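Local atomic coordinates of aminopentol aminotransferase (PDB entry 6HBS), a protein that catalyses the pyridoxal phosphate-dependent deamination of aminopentol, a fumonisin B1 degradation product, to its 2-keto form, with pyruvate as the preferred amino acceptor. Residues Glu100-Val103 / Gly104-His108. Sequence-based numbering, arbitrary orientation.
Sequences EAFV and GMVRH. With MG (magnesium ion), chain D.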
loop_
_atom_site.group_PDB
_atom_site.type_symbol
_atom_site.label_atom_id
_atom_site.label_comp_id
_atom_site.label_asym_id
_atom_site.label_seq_id
_atom_site.Cartn_x
_atom_site.Cartn_y
_atom_site.Cartn_z
ATOM N N GLU A 100 -19.035 -6.723 6.068
ATOM C CA GLU A 100 -19.998 -7.667 6.682
ATOM C C GLU A 100 -19.423 -9.083 6.668
ATOM O O GLU A 100 -19.483 -9.792 7.666
ATOM C CB GLU A 100 -21.359 -7.649 5.984
ATOM C CG GLU A 100 -22.147 -6.407 6.316
ATOM C CD GLU A 100 -23.381 -6.128 5.460
ATOM O OE1 GLU A 100 -23.492 -6.712 4.354
ATOM O OE2 GLU A 100 -24.215 -5.312 5.908
ATOM N N ALA A 101 -18.885 -9.497 5.529
ATOM C CA ALA A 101 -18.394 -10.878 5.400
ATOM C C ALA A 101 -17.218 -11.098 6.363
ATOM O O ALA A 101 -17.150 -12.125 7.072
ATOM C CB ALA A 101 -18.025 -11.194 3.983
ATOM N N PHE A 102 -16.283 -10.153 6.387
ATOM C CA PHE A 102 -15.049 -10.359 7.139
ATOM C C PHE A 102 -15.367 -10.314 8.641
ATOM O O PHE A 102 -14.915 -11.158 9.382
ATOM C CB PHE A 102 -13.980 -9.361 6.690
ATOM C CG PHE A 102 -12.550 -9.843 6.750
ATOM C CD1 PHE A 102 -12.096 -10.664 7.783
ATOM C CD2 PHE A 102 -11.635 -9.418 5.804
ATOM C CE1 PHE A 102 -10.778 -11.094 7.823
ATOM C CE2 PHE A 102 -10.307 -9.825 5.863
ATOM C CZ PHE A 102 -9.880 -10.651 6.880
ATOM N N VAL A 103 -16.181 -9.351 9.065
ATOM C CA VAL A 103 -16.572 -9.225 10.449
ATOM C C VAL A 103 -17.375 -10.463 10.891
ATOM O O VAL A 103 -17.206 -10.943 12.044
ATOM C CB VAL A 103 -17.395 -7.951 10.695
ATOM C CG1 VAL A 103 -18.129 -8.000 12.022
ATOM C CG2 VAL A 103 -16.534 -6.707 10.608
ATOM N N GLY A 104 -18.227 -10.988 10.003
ATOM C CA GLY A 104 -18.978 -12.177 10.321
ATOM C C GLY A 104 -18.077 -13.392 10.567
ATOM O O GLY A 104 -18.444 -14.254 11.323
ATOM N N MET A 105 -16.921 -13.479 9.897
ATOM C CA MET A 105 -16.061 -14.668 9.956
ATOM C C MET A 105 -15.142 -14.643 11.183
ATOM O O MET A 105 -14.691 -15.679 11.594
ATOM C CB MET A 105 -15.193 -14.780 8.695
ATOM C CG MET A 105 -15.991 -15.221 7.467
ATOM S SD MET A 105 -15.105 -14.996 5.903
ATOM C CE MET A 105 -13.915 -16.336 5.991
ATOM N N VAL A 106 -14.835 -13.453 11.714
ATOM C CA VAL A 106 -13.827 -13.250 12.765
ATOM C C VAL A 106 -14.564 -12.989 14.086
ATOM O O VAL A 106 -15.153 -11.920 14.299
ATOM C CB VAL A 106 -12.843 -12.124 12.374
ATOM C CG1 VAL A 106 -11.772 -11.839 13.431
ATOM C CG2 VAL A 106 -12.193 -12.424 11.045
ATOM N N ARG A 107 -14.580 -14.003 14.972
ATOM C CA ARG A 107 -15.378 -13.971 16.214
ATOM C C ARG A 107 -15.074 -12.742 17.085
ATOM O O ARG A 107 -15.971 -12.186 17.663
ATOM C CB ARG A 107 -15.169 -15.230 17.066
ATOM C CG ARG A 107 -15.999 -16.427 16.622
ATOM C CD ARG A 107 -15.910 -17.599 17.597
ATOM N NE ARG A 107 -15.964 -17.148 18.990
ATOM C CZ ARG A 107 -17.080 -16.967 19.701
ATOM N NH1 ARG A 107 -18.255 -17.337 19.214
ATOM N NH2 ARG A 107 -17.016 -16.413 20.902
ATOM N N HIS A 108 -13.811 -12.321 17.203
ATOM C CA HIS A 108 -13.471 -11.206 18.079
ATOM C C HIS A 108 -13.956 -9.861 17.531
ATOM O O HIS A 108 -13.976 -8.895 18.250
ATOM C CB HIS A 108 -11.954 -11.174 18.343
ATOM C CG HIS A 108 -11.149 -10.454 17.319
ATOM N ND1 HIS A 108 -10.952 -9.092 17.384
ATOM C CD2 HIS A 108 -10.397 -10.901 16.290
ATOM C CE1 HIS A 108 -10.175 -8.723 16.381
ATOM N NE2 HIS A 108 -9.824 -9.805 15.692
HETATM MG MG MG D . -17.357 -11.032 14.260
HETATM O O HOH W 1 -18.044 -13.323 14.008
HETATM O O HOH W 2 -19.671 -10.265 14.303
#
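The C-terminal end of helix 94-105 holds a magnesium ion, bound by Val103 O at 2.2 Å and by Val106 O at 2.4 Å; Val106 is the first residue to leave helical backbone angles. Val103 O and Val106 O lie only 3.2 Å apart because both bind the metal; two waters and Ala109 O add to its shell, and water 1 also donates to Gly104 O. Upstream the helix is regular, with Gly104 N donating to Glu100 O at 2.9 Å, while the Glu100 side chain forms a salt bridge with Arg13 of the second subunit. At the next residue the pattern slackens: Met105 N makes a weak bond to Ala101 O and a second bond, 3.1 Å, to Phe102 O, which it approaches from above the carbonyl plane, and Val106 N makes weak bonds to Phe102 O and Val103 O. On the buried side, Val106 CG2, turned anti to its own carbonyl carbon, reaches the edge of the Phe102 ring in plane, 3.7 Å from CD1. That ring also makes edge-to-face pairs with Trp256 and Phe260. Met105 packs on helix 292-307, Phe102 and Val103 rest on strand 267-271, and Val106 on strand 253-256.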